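Local coordinates for 7,8-dihydro-6-hydroxymethylpterin pyrophosphokinase-dihydropteroate synthase (Plasmodium falciparum, PDB 6JWS) that catalyses two consecutive steps of folate synthesis, pyrophosphorylation of 6-hydroxymethyl-7,8-dihydropterin by ATP and condensation of the product with 4-aminobenzoate to 7,8-dihydropteroate, at the magnesium ion site and the interface of chains B and A. Coordinates in Å, arbitrary orientation; residue numbers count along the deposited sequence, not the author numbering. Chains: chain A/B, 7,8-dihydro-6-hydroxymethylpterin pyrophosphokinase-dihydropteroate synthase.

Contact 1: the magnesium ion site. Residues chain A 608, 648-649, 667, 689, 692. With MG (magnesium ion), chain C.
The guanidinium of A:Arg608 is approached on one face by the phenyl ring of A:Phe649 and along one edge by the carboxylate of A:Asp689. The ring does not lie flat on it: A:Phe649 CD1 comes down 3.6 Å above the guanidinium plane, toward its rim, and NH1 of the arginine lies at the edge of the ring, in the ring plane. A:Phe649 is poorly ordered, so this packing may be loose. The grip on A:Asp689 is firmer and side-on, through two clearly bent bonds (145° at H for NH2). A:Arg608 NE donates to the syn lone pair of A:Asp689 OD2 at 3.1 Å, with the partner tilted out of the guanidinium plane. A:Arg608 NH2 donates to A:Asp689 OD1 at 2.7 Å and forms a salt bridge with it; here the donor stands 25° out of the carboxylate plane, while the oxygen stays near the guanidinium plane. The arginine side chain runs extended from CG to NE to reach this position. The paired bonds restrain rotation of the carboxylate and present A:Asp689 OD1 to the magnesium, 2.3 Å from MG. A:Glu692 folds at chi2 (92°) and binds through one oxygen, OE2 lying 2.2 Å from MG. The main-chain carbonyl of A:Met648, also poorly ordered, adds O at 2.2 Å from MG. Water 2 stands 2.2 Å and water 1 2.4 Å from MG, giving a nearly square-pyramidal arrangement to which unseen waters may add. The guanidinium and the metal would both favour the ionised form of the A:Asp689 carboxylate. A:Arg608 belongs to the SRK motif and A:Asp689 to the RVHD motif of the dihydropteroate synthase barrel. The ligands seen are protein oxygens and water, and the ion may come from the crystallisation medium; it ties the loop carrying A:Met648 to the start of helix 690-704, a role that looks structural.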
# COMPACT_ATOMS: atom_id res chain seq x y z
N ARG A 608 -9.11 17.57 6.58
CA ARG A 608 -8.73 18.85 7.14
C ARG A 608 -8.81 18.85 8.66
O ARG A 608 -8.91 19.91 9.25
CB ARG A 608 -9.53 20.00 6.53
CG ARG A 608 -9.24 20.25 5.05
CD ARG A 608 -10.02 21.45 4.58
NE ARG A 608 -9.84 21.67 3.15
CZ ARG A 608 -10.44 22.63 2.44
NH1 ARG A 608 -11.26 23.48 3.03
NH2 ARG A 608 -10.22 22.75 1.13
N MET A 648 -4.14 24.45 -2.75
CA MET A 648 -5.29 23.57 -2.78
C MET A 648 -6.38 24.09 -1.82
O MET A 648 -7.52 23.64 -1.90
CB MET A 648 -4.88 22.13 -2.44
CG MET A 648 -3.90 21.51 -3.42
SD MET A 648 -3.07 20.03 -2.76
CE MET A 648 -2.43 20.66 -1.22
N PHE A 649 -6.02 25.03 -0.95
CA PHE A 649 -7.01 25.71 -0.12
C PHE A 649 -7.44 27.01 -0.81
O PHE A 649 -6.62 27.92 -0.99
CB PHE A 649 -6.47 25.95 1.29
CG PHE A 649 -7.39 26.67 2.24
CD1 PHE A 649 -8.64 26.16 2.56
CD2 PHE A 649 -7.00 27.86 2.85
CE1 PHE A 649 -9.48 26.82 3.45
CE2 PHE A 649 -7.83 28.52 3.74
CZ PHE A 649 -9.07 28.00 4.04
N ILE A 667 -4.06 19.63 3.58
CA ILE A 667 -4.78 19.00 2.47
C ILE A 667 -3.94 17.89 1.82
O ILE A 667 -4.49 16.84 1.50
CB ILE A 667 -5.24 20.06 1.47
CG1 ILE A 667 -6.26 21.00 2.12
CG2 ILE A 667 -5.77 19.43 0.19
CD1 ILE A 667 -6.40 22.32 1.39
N ASP A 689 -11.82 18.24 -0.57
CA ASP A 689 -10.99 18.48 -1.75
C ASP A 689 -11.21 17.35 -2.75
O ASP A 689 -10.47 16.38 -2.78
CB ASP A 689 -9.54 18.73 -1.31
CG ASP A 689 -9.38 19.90 -0.33
OD1 ASP A 689 -9.37 21.06 -0.80
OD2 ASP A 689 -9.25 19.65 0.91
N GLU A 692 -8.71 16.95 -5.93
CA GLU A 692 -7.42 16.45 -5.48
C GLU A 692 -7.52 14.95 -5.18
O GLU A 692 -6.69 14.16 -5.61
CB GLU A 692 -6.99 17.25 -4.26
CG GLU A 692 -6.78 18.74 -4.53
CD GLU A 692 -7.99 19.64 -4.30
OE1 GLU A 692 -9.10 19.31 -4.76
OE2 GLU A 692 -7.81 20.69 -3.63
MG MG C . -9.06 22.25 -2.74
O HOH W 1 -8.38 23.55 -4.64
O HOH W 2 -10.41 21.21 -4.08

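Contact 2: the interface of chains B and A. Residues chain B 675, 679, 699-700; chain A 672-673, 675-676, 679.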
# COMPACT_ATOMS: atom_id res chain seq x y z
N SER B 675 2.90 8.20 -2.63
CA SER B 675 2.34 7.23 -1.68
C SER B 675 2.77 5.83 -2.08
O SER B 675 3.25 5.05 -1.25
CB SER B 675 0.83 7.29 -1.63
OG SER B 675 0.43 8.54 -1.10
N TYR B 679 5.37 3.08 -0.11
CA TYR B 679 5.04 1.71 0.25
C TYR B 679 5.94 0.73 -0.48
O TYR B 679 6.13 -0.38 0.01
CB TYR B 679 3.56 1.40 -0.01
CG TYR B 679 2.67 2.00 1.04
CD1 TYR B 679 2.83 1.67 2.38
CD2 TYR B 679 1.68 2.91 0.71
CE1 TYR B 679 2.04 2.23 3.37
CE2 TYR B 679 0.90 3.49 1.69
CZ TYR B 679 1.08 3.15 3.02
OH TYR B 679 0.30 3.72 3.99
N VAL B 699 2.77 11.79 6.94
CA VAL B 699 1.54 11.14 7.38
C VAL B 699 1.67 9.63 7.24
O VAL B 699 1.33 8.87 8.15
CB VAL B 699 0.29 11.69 6.66
CG1 VAL B 699 -0.96 10.87 6.98
CG2 VAL B 699 0.04 13.16 6.98
N LEU B 700 2.14 9.17 6.07
CA LEU B 700 2.27 7.73 5.89
C LEU B 700 3.24 7.15 6.91
O LEU B 700 3.04 6.03 7.39
CB LEU B 700 2.69 7.41 4.45
CG LEU B 700 1.68 7.83 3.37
CD1 LEU B 700 2.21 7.48 1.99
CD2 LEU B 700 0.32 7.19 3.60
N ALA A 672 -2.58 11.73 1.51
CA ALA A 672 -1.88 10.57 2.05
C ALA A 672 -2.88 9.58 2.66
O ALA A 672 -2.77 8.37 2.47
CB ALA A 672 -0.85 11.03 3.06
N ILE A 673 -3.89 10.10 3.40
CA ILE A 673 -4.88 9.22 4.02
C ILE A 673 -5.83 8.67 2.96
O ILE A 673 -6.32 7.54 3.07
CB ILE A 673 -5.59 9.92 5.20
CG1 ILE A 673 -4.57 10.32 6.26
CG2 ILE A 673 -6.67 9.00 5.79
CD1 ILE A 673 -5.13 11.16 7.39
N SER A 675 -4.78 7.72 0.09
CA SER A 675 -3.99 6.62 -0.46
C SER A 675 -4.09 5.39 0.43
O SER A 675 -4.33 4.29 -0.06
CB SER A 675 -2.53 6.98 -0.61
OG SER A 675 -2.42 8.10 -1.44
N TYR A 676 -3.82 5.62 1.72
CA TYR A 676 -3.94 4.62 2.76
C TYR A 676 -5.33 3.98 2.69
O TYR A 676 -5.45 2.76 2.68
CB TYR A 676 -3.66 5.25 4.13
CG TYR A 676 -3.75 4.26 5.26
CD1 TYR A 676 -2.76 3.30 5.43
CD2 TYR A 676 -4.81 4.30 6.18
CE1 TYR A 676 -2.83 2.38 6.45
CE2 TYR A 676 -4.88 3.40 7.23
CZ TYR A 676 -3.89 2.43 7.35
OH TYR A 676 -3.93 1.53 8.37
N TYR A 679 -5.78 1.70 -0.25
CA TYR A 679 -5.16 0.39 -0.07
C TYR A 679 -5.85 -0.45 0.99
O TYR A 679 -5.78 -1.67 0.93
CB TYR A 679 -3.67 0.49 0.23
CG TYR A 679 -2.89 0.91 -0.98
CD1 TYR A 679 -2.91 0.14 -2.12
CD2 TYR A 679 -2.16 2.08 -0.99
CE1 TYR A 679 -2.22 0.52 -3.25
CE2 TYR A 679 -1.46 2.48 -2.11
CZ TYR A 679 -1.49 1.69 -3.25
OH TYR A 679 -0.81 2.08 -4.36
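In both chains the serine hydroxyl at position 675 lies anti to the carbonyl carbon, beside the backbone N (chi1 -65° in B:Ser675, -59° in A:Ser675), which points the two groups at each other tip to tip. B:Ser675 OG and A:Ser675 OG share a hydrogen bond of 2.9 Å, and either may be the donor. Behind it B:Ser675 CB and A:Ser675 CB pack at 3.5 Å, so the two helices come close here. A:Tyr676 instead swings its ring anti to the backbone N (chi1 -179°). B:Tyr679 crosses it obliquely, its phenol OH touching A:Tyr676 CD1 at 3.4 Å, a contact with the ring margin. Farther along the seam, B:Val699 directs CG1 anti to its backbone N and reaches A:Ile673 CG1 at 3.7 Å, the two side chains crossing at about a right angle. The same valine rests its CB 3.8 Å from A:Ala672 CB. B:Leu700 CD2 comes from above the carbonyl plane, 3.5 Å from the main-chain A:Ala672 O. The small alanine and serines permit this close approach, while the flanking aliphatic and aromatic groups fill the seam. The interface is two-fold symmetric, as expected of the dimeric dihydropteroate synthase family: helix 657-680 of chain A meets helices 659-680 and 690-704 of chain B, late helices on the outside of the TIM barrel.

Contact 1 and contact 2 have centres of their C-alpha atoms about 15 Å apart and share helix 657-680 of chain A, and each uses one copy of helix 690-704. Helix 657-680 supplies A:Ile667 beside contact 1 and, toward its C-terminal end, the residues of chain A in contact 2. Helix 690-704 of chain A carries the metal ligand A:Glu692 at its start; that of chain B adds B:Val699 and B:Leu700 to the interface. By helping to hold the start of its own helix 690-704, the metal may steady the surface that enters the symmetry-related twin of contact 2, although the structure alone does not show this.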